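Local coordinates for uroporphyrinogen III cosynthase (HemD) (Helicobacter pylori, PDB 3P9Z), which probably catalyses the cyclisation of the linear tetrapyrrole hydroxymethylbilane to uroporphyrinogen III, a step in porphyrin biosynthesis, at residues 25-30 and 143-148; 114-119 and 139-144. All blocks are in the same frame, centred on the assembly; numbering follows the deposited sequence. Where two conformers were deposited one is given.

From the N terminus, the chain first lays down 25-30 at the end of strand 19-28; it pairs with 143-148, closing a loop of 112 residues as interaction 1. Within this long loop, 114-119 on strand 112-118 pairs with 139-144 after only 19 residues, so interaction 2 nests inside. Both contacts end on strand 135-146 and share E143 and N144. Interaction 1 joins the two antiparallel strands that link the domains; interaction 2 lies within the beta-alpha-beta unit of strand 112-118, helix 125-131 and strand 135-146. The contacts also meet directly: Y29 N lies 3.0 Å from V141 O, a probable hydrogen bond, and the F26 ring packs on Y142.

Interaction 1: 25-30 and 143-148; sequences EFCYYP and ENKLKH
E25 and K145 exchange two backbone hydrogen bonds, E25 N to K145 O at 2.7 Å and K145 N to E25 O at 2.8 Å. C27 and E143 repeat the arrangement, with C27 N reaching E143 O at 2.8 Å. Between these hydrogen-bonded pairs, F26 faces N144 as a non-hydrogen-bonded antiparallel pair, where F26 CA-H makes an additional contact with E143 O.

The strand axes diverge markedly from strict antiparallelism, at 133°, which shows a strongly twisted two-stranded ribbon. Such a pair of connecting strands joins the two alpha/beta domains in uroporphyrinogen-III synthases. Here helix 46-55 packs against F26 and Y28, whereas helix 170-179 meets N144 and L146.

Among the side chains, the direct hydrogen bond is Y29 OH to E143 OE1 at 2.6 Å. The acceptor uses its anti lone pair and lies in the Y29 ring plane, at its edge. With CG anti to the backbone N (chi1 -170°), the extended E143 chain carries its carboxylate to Y29 OH. E143 CB separately approaches Y29 CE2.

On the face bearing F26 and N144, amide and ring stack with planes 22° apart: N144 CB approaches F26 CE1 to 3.5 Å, while OD1 lies above the ring, displaced toward its rim. On the opposite face, that of E25 and C27, E25 CD rests against K147 CG at 4.0 Å; the K147 ammonium is bonded to I22 O, not to the E25 carboxylate. A water bridges E25 OE2, to which it donates at 2.6 Å, and H148 N.

Interaction 2: 114-119 and 139-144; sequences LYLRAK and AVVYEN
R117 O is approached by two successive residues of 139-144: V141 N donates to R117 O at 2.9 Å, with an N-H...O angle of 161°. V140 CA, 3.4 Å from R117 O, adds a weaker CA-H...O contact. Upstream, A139 N bonds to Y115 O and R117 N to A139 O, the latter at 2.9 Å. Downstream, K119 N bonds to Y142 O. The pairing advances from R117 with V140 to A118 with Y142, so V141 is the additional residue of a beta bulge. Its psi of -5° departs from extended geometry, and its own carbonyl bonds to S51.

Beyond the bulge, the Y142 ring lies over A118. Y142 CZ comes within 3.4 Å of A118 CB, and A118 CA sits above the same ring, offset toward the rim. A water accepts from A118 N and is also hydrogen-bonded to Y142 OH. On this face, L116 CD2 meets V141 CG1 under helix 46-55.

On the other face, V140 CG1 packs against K119 CA and CB, both at 3.7 Å, and the K119 chain continues over the E143 carboxylate with CD rather than the ammonium nearest; E143 OE1 is bonded to Y29 OH. R117 CG rests on A139 O at 3.5 Å. The R117 chain bends at chi3 and the guanidinium reaches forward along its own chain: NE donates to A118 O at 2.6 Å, with A118 O nearly in the guanidinium plane, and NH2 reaches E120 O.

Strands 112-118 and 135-146, parallel neighbours connected by helix 125-131, form a beta-alpha-beta crossover, a unit of the alpha/beta domains of this synthase family.

Interaction 1: 25-30 and 143-148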
loop_
_atom_site.group_PDB
_atom_site.type_symbol
_atom_site.label_atom_id
_atom_site.label_comp_id
_atom_site.label_asym_id
_atom_site.label_seq_id
_atom_site.Cartn_x
_atom_site.Cartn_y
_atom_site.Cartn_z
ATOM N N GLU A 25 -8.711 4.699 4.157
ATOM C CA GLU A 25 -8.117 4.640 5.483
ATOM C C GLU A 25 -7.804 3.189 5.858
ATOM O O GLU A 25 -8.426 2.256 5.369
ATOM C CB GLU A 25 -8.995 5.345 6.539
ATOM C CG GLU A 25 -10.313 4.645 6.857
ATOM C CD GLU A 25 -11.310 5.527 7.615
ATOM O OE1 GLU A 25 -10.886 6.503 8.280
ATOM O OE2 GLU A 25 -12.531 5.237 7.551
ATOM N N PHE A 26 -6.797 3.022 6.696
ATOM C CA PHE A 26 -6.358 1.708 7.120
ATOM C C PHE A 26 -7.028 1.327 8.407
ATOM O O PHE A 26 -7.128 2.122 9.331
ATOM C CB PHE A 26 -4.830 1.650 7.226
ATOM C CG PHE A 26 -4.155 1.662 5.895
ATOM C CD1 PHE A 26 -4.140 0.524 5.104
ATOM C CD2 PHE A 26 -3.588 2.832 5.400
ATOM C CE1 PHE A 26 -3.537 0.538 3.837
ATOM C CE2 PHE A 26 -2.989 2.855 4.145
ATOM C CZ PHE A 26 -2.963 1.707 3.365
ATOM N N CYS A 27 -7.556 0.121 8.424
ATOM C CA CYS A 27 -8.163 -0.408 9.630
ATOM C C CYS A 27 -7.316 -1.572 10.137
ATOM O O CYS A 27 -6.887 -2.435 9.377
ATOM C CB CYS A 27 -9.623 -0.791 9.384
ATOM S SG CYS A 27 -10.639 0.625 8.832
ATOM N N TYR A 28 -7.037 -1.554 11.435
ATOM C CA TYR A 28 -6.139 -2.531 12.051
ATOM C C TYR A 28 -6.877 -3.621 12.809
ATOM O O TYR A 28 -7.854 -3.335 13.506
ATOM C CB TYR A 28 -5.158 -1.841 12.983
ATOM C CG TYR A 28 -4.192 -0.902 12.311
ATOM C CD1 TYR A 28 -3.847 -1.044 10.962
ATOM C CD2 TYR A 28 -3.583 0.107 13.039
ATOM C CE1 TYR A 28 -2.933 -0.173 10.357
ATOM C CE2 TYR A 28 -2.671 0.970 12.450
ATOM C CZ TYR A 28 -2.352 0.823 11.119
ATOM O OH TYR A 28 -1.452 1.694 10.569
ATOM N N TYR A 29 -6.411 -4.863 12.644
ATOM C CA TYR A 29 -6.970 -6.030 13.319
ATOM C C TYR A 29 -5.903 -6.694 14.182
ATOM O O TYR A 29 -4.804 -6.988 13.705
ATOM C CB TYR A 29 -7.520 -7.047 12.315
ATOM C CG TYR A 29 -8.487 -6.464 11.320
ATOM C CD1 TYR A 29 -9.763 -6.051 11.715
ATOM C CD2 TYR A 29 -8.130 -6.313 9.989
ATOM C CE1 TYR A 29 -10.653 -5.507 10.799
ATOM C CE2 TYR A 29 -9.014 -5.775 9.065
ATOM C CZ TYR A 29 -10.269 -5.377 9.474
ATOM O OH TYR A 29 -11.140 -4.835 8.557
ATOM N N PRO A 30 -6.217 -6.919 15.466
ATOM C CA PRO A 30 -5.250 -7.574 16.349
ATOM C C PRO A 30 -4.836 -8.961 15.846
ATOM O O PRO A 30 -5.630 -9.688 15.246
ATOM C CB PRO A 30 -6.015 -7.685 17.683
ATOM C CG PRO A 30 -6.966 -6.542 17.653
ATOM C CD PRO A 30 -7.429 -6.503 16.200
ATOM N N GLU A 143 -6.767 -3.676 6.725
ATOM C CA GLU A 143 -7.576 -3.502 5.535
ATOM C C GLU A 143 -7.519 -2.040 5.105
ATOM O O GLU A 143 -7.559 -1.128 5.945
ATOM C CB GLU A 143 -9.016 -3.922 5.809
ATOM C CG GLU A 143 -9.866 -4.005 4.559
ATOM C CD GLU A 143 -11.315 -4.369 4.839
ATOM O OE1 GLU A 143 -11.708 -4.462 6.021
ATOM O OE2 GLU A 143 -12.067 -4.565 3.861
ATOM N N ASN A 144 -7.384 -1.828 3.799
ATOM C CA ASN A 144 -7.409 -0.496 3.221
ATOM C C ASN A 144 -8.831 -0.271 2.745
ATOM O O ASN A 144 -9.299 -0.938 1.820
ATOM C CB ASN A 144 -6.402 -0.380 2.067
ATOM C CG ASN A 144 -6.356 1.019 1.465
ATOM O OD1 ASN A 144 -6.580 2.022 2.152
ATOM N ND2 ASN A 144 -6.053 1.091 0.168
ATOM N N LYS A 145 -9.516 0.655 3.403
ATOM C CA LYS A 145 -10.960 0.791 3.301
ATOM C C LYS A 145 -11.366 2.200 2.847
ATOM O O LYS A 145 -10.751 3.191 3.254
ATOM C CB LYS A 145 -11.544 0.555 4.697
ATOM C CG LYS A 145 -12.889 -0.097 4.726
ATOM C CD LYS A 145 -13.174 -0.613 6.137
ATOM C CE LYS A 145 -14.626 -1.044 6.290
ATOM N NZ LYS A 145 -15.515 0.147 6.428
ATOM N N LEU A 146 -12.433 2.275 2.054
ATOM C CA LEU A 146 -13.017 3.552 1.625
ATOM C C LEU A 146 -13.513 4.393 2.806
ATOM O O LEU A 146 -14.254 3.896 3.636
ATOM C CB LEU A 146 -14.187 3.307 0.662
ATOM C CG LEU A 146 -14.872 4.578 0.139
ATOM C CD1 LEU A 146 -13.939 5.336 -0.806
ATOM C CD2 LEU A 146 -16.219 4.285 -0.540
ATOM N N LYS A 147 -13.115 5.662 2.865
ATOM C CA LYS A 147 -13.656 6.583 3.881
ATOM C C LYS A 147 -15.141 6.858 3.654
ATOM O O LYS A 147 -15.628 6.831 2.519
ATOM C CB LYS A 147 -12.924 7.925 3.885
ATOM C CG LYS A 147 -11.530 7.884 4.414
ATOM C CD LYS A 147 -10.946 9.295 4.477
ATOM C CE LYS A 147 -9.559 9.260 5.073
ATOM N NZ LYS A 147 -8.956 10.623 5.084
ATOM N N HIS A 148 -15.854 7.109 4.746
ATOM C CA HIS A 148 -17.252 7.515 4.689
ATOM C C HIS A 148 -17.220 9.020 4.824
ATOM O O HIS A 148 -17.089 9.525 5.933
ATOM C CB HIS A 148 -18.027 6.920 5.877
ATOM C CG HIS A 148 -18.360 5.467 5.730
ATOM N ND1 HIS A 148 -17.627 4.601 4.945
ATOM C CD2 HIS A 148 -19.343 4.722 6.289
ATOM C CE1 HIS A 148 -18.151 3.390 5.018
ATOM N NE2 HIS A 148 -19.191 3.435 5.832
HETATM O O HOH W 1 -14.587 6.751 7.330
#

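Interaction 2: 114-119 and 139-144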
loop_
_atom_site.group_PDB
_atom_site.type_symbol
_atom_site.label_atom_id
_atom_site.label_comp_id
_atom_site.label_asym_id
_atom_site.label_seq_id
_atom_site.Cartn_x
_atom_site.Cartn_y
_atom_site.Cartn_z
ATOM N N LEU A 114 5.040 -17.002 8.799
ATOM C CA LEU A 114 3.817 -16.297 9.101
ATOM C C LEU A 114 3.783 -15.053 8.239
ATOM O O LEU A 114 4.646 -14.175 8.361
ATOM C CB LEU A 114 3.757 -15.903 10.574
ATOM C CG LEU A 114 2.510 -15.116 11.013
ATOM C CD1 LEU A 114 1.176 -15.876 10.714
ATOM C CD2 LEU A 114 2.625 -14.818 12.486
ATOM N N TYR A 115 2.794 -15.002 7.361
ATOM C CA TYR A 115 2.586 -13.859 6.478
ATOM C C TYR A 115 1.593 -12.879 7.105
ATOM O O TYR A 115 0.418 -13.188 7.243
ATOM C CB TYR A 115 2.070 -14.363 5.126
ATOM C CG TYR A 115 1.728 -13.299 4.114
ATOM C CD1 TYR A 115 2.431 -12.090 4.054
ATOM C CD2 TYR A 115 0.731 -13.530 3.168
ATOM C CE1 TYR A 115 2.117 -11.116 3.092
ATOM C CE2 TYR A 115 0.413 -12.575 2.198
ATOM C CZ TYR A 115 1.104 -11.376 2.161
ATOM O OH TYR A 115 0.770 -10.440 1.197
ATOM N N LEU A 116 2.066 -11.693 7.470
ATOM C CA LEU A 116 1.183 -10.664 8.037
ATOM C C LEU A 116 0.692 -9.791 6.893
ATOM O O LEU A 116 1.478 -9.081 6.244
ATOM C CB LEU A 116 1.899 -9.876 9.154
ATOM C CG LEU A 116 2.369 -10.940 10.183
ATOM C CD1 LEU A 116 3.703 -10.670 10.838
ATOM C CD2 LEU A 116 1.329 -11.342 11.234
ATOM N N ARG A 117 -0.608 -9.871 6.621
ATOM C CA ARG A 117 -1.117 -9.431 5.324
ATOM C C ARG A 117 -2.356 -8.521 5.371
ATOM O O ARG A 117 -3.000 -8.368 6.420
ATOM C CB ARG A 117 -1.407 -10.662 4.453
ATOM C CG ARG A 117 -2.545 -11.534 4.987
ATOM C CD ARG A 117 -3.178 -12.396 3.891
ATOM N NE ARG A 117 -3.747 -11.596 2.793
ATOM C CZ ARG A 117 -3.932 -12.040 1.547
ATOM N NH1 ARG A 117 -3.592 -13.283 1.199
ATOM N NH2 ARG A 117 -4.460 -11.232 0.635
ATOM N N ALA A 118 -2.667 -7.941 4.213
ATOM C CA ALA A 118 -3.898 -7.211 3.973
ATOM C C ALA A 118 -5.070 -8.169 3.783
ATOM O O ALA A 118 -4.896 -9.317 3.355
ATOM C CB ALA A 118 -3.750 -6.344 2.743
ATOM N N LYS A 119 -6.263 -7.683 4.107
ATOM C CA LYS A 119 -7.490 -8.438 3.885
ATOM C C LYS A 119 -7.727 -8.599 2.401
ATOM O O LYS A 119 -8.161 -9.643 1.947
ATOM C CB LYS A 119 -8.693 -7.710 4.500
ATOM C CG LYS A 119 -9.965 -8.547 4.534
ATOM C CD LYS A 119 -10.902 -8.078 5.638
ATOM C CE LYS A 119 -11.920 -9.162 6.012
ATOM N NZ LYS A 119 -12.298 -9.071 7.475
ATOM N N ALA A 139 -2.123 -14.315 8.355
ATOM C CA ALA A 139 -3.053 -13.595 9.223
ATOM C C ALA A 139 -3.267 -12.194 8.676
ATOM O O ALA A 139 -2.311 -11.457 8.431
ATOM C CB ALA A 139 -2.547 -13.535 10.658
ATOM N N VAL A 140 -4.538 -11.854 8.498
ATOM C CA VAL A 140 -4.995 -10.538 8.096
ATOM C C VAL A 140 -4.845 -9.546 9.268
ATOM O O VAL A 140 -5.521 -9.665 10.291
ATOM C CB VAL A 140 -6.483 -10.628 7.666
ATOM C CG1 VAL A 140 -7.087 -9.232 7.435
ATOM C CG2 VAL A 140 -6.629 -11.528 6.404
ATOM N N VAL A 141 -3.972 -8.558 9.126
ATOM C CA VAL A 141 -3.797 -7.587 10.214
ATOM C C VAL A 141 -4.230 -6.174 9.831
ATOM O O VAL A 141 -4.221 -5.263 10.666
ATOM C CB VAL A 141 -2.351 -7.602 10.792
ATOM C CG1 VAL A 141 -2.019 -9.021 11.369
ATOM C CG2 VAL A 141 -1.339 -7.188 9.747
ATOM N N TYR A 142 -4.603 -5.980 8.569
ATOM C CA TYR A 142 -5.122 -4.669 8.168
ATOM C C TYR A 142 -5.986 -4.741 6.922
ATOM O O TYR A 142 -5.947 -5.725 6.181
ATOM C CB TYR A 142 -3.996 -3.619 8.004
ATOM C CG TYR A 142 -3.246 -3.727 6.700
ATOM C CD1 TYR A 142 -2.190 -4.623 6.564
ATOM C CD2 TYR A 142 -3.599 -2.950 5.589
ATOM C CE1 TYR A 142 -1.495 -4.753 5.375
ATOM C CE2 TYR A 142 -2.895 -3.080 4.366
ATOM C CZ TYR A 142 -1.842 -3.980 4.288
ATOM O OH TYR A 142 -1.131 -4.145 3.124
ATOM N N GLU A 143 -6.767 -3.676 6.725
ATOM C CA GLU A 143 -7.576 -3.502 5.535
ATOM C C GLU A 143 -7.519 -2.040 5.105
ATOM O O GLU A 143 -7.559 -1.128 5.945
ATOM C CB GLU A 143 -9.016 -3.922 5.809
ATOM C CG GLU A 143 -9.866 -4.005 4.559
ATOM C CD GLU A 143 -11.315 -4.369 4.839
ATOM O OE1 GLU A 143 -11.708 -4.462 6.021
ATOM O OE2 GLU A 143 -12.067 -4.565 3.861
ATOM N N ASN A 144 -7.384 -1.828 3.799
ATOM C CA ASN A 144 -7.409 -0.496 3.221
ATOM C C ASN A 144 -8.831 -0.271 2.745
ATOM O O ASN A 144 -9.299 -0.938 1.820
ATOM C CB ASN A 144 -6.402 -0.380 2.067
ATOM C CG ASN A 144 -6.356 1.019 1.465
ATOM O OD1 ASN A 144 -6.580 2.022 2.152
ATOM N ND2 ASN A 144 -6.053 1.091 0.168
HETATM O O HOH W 2 -0.231 -7.023 2.838
#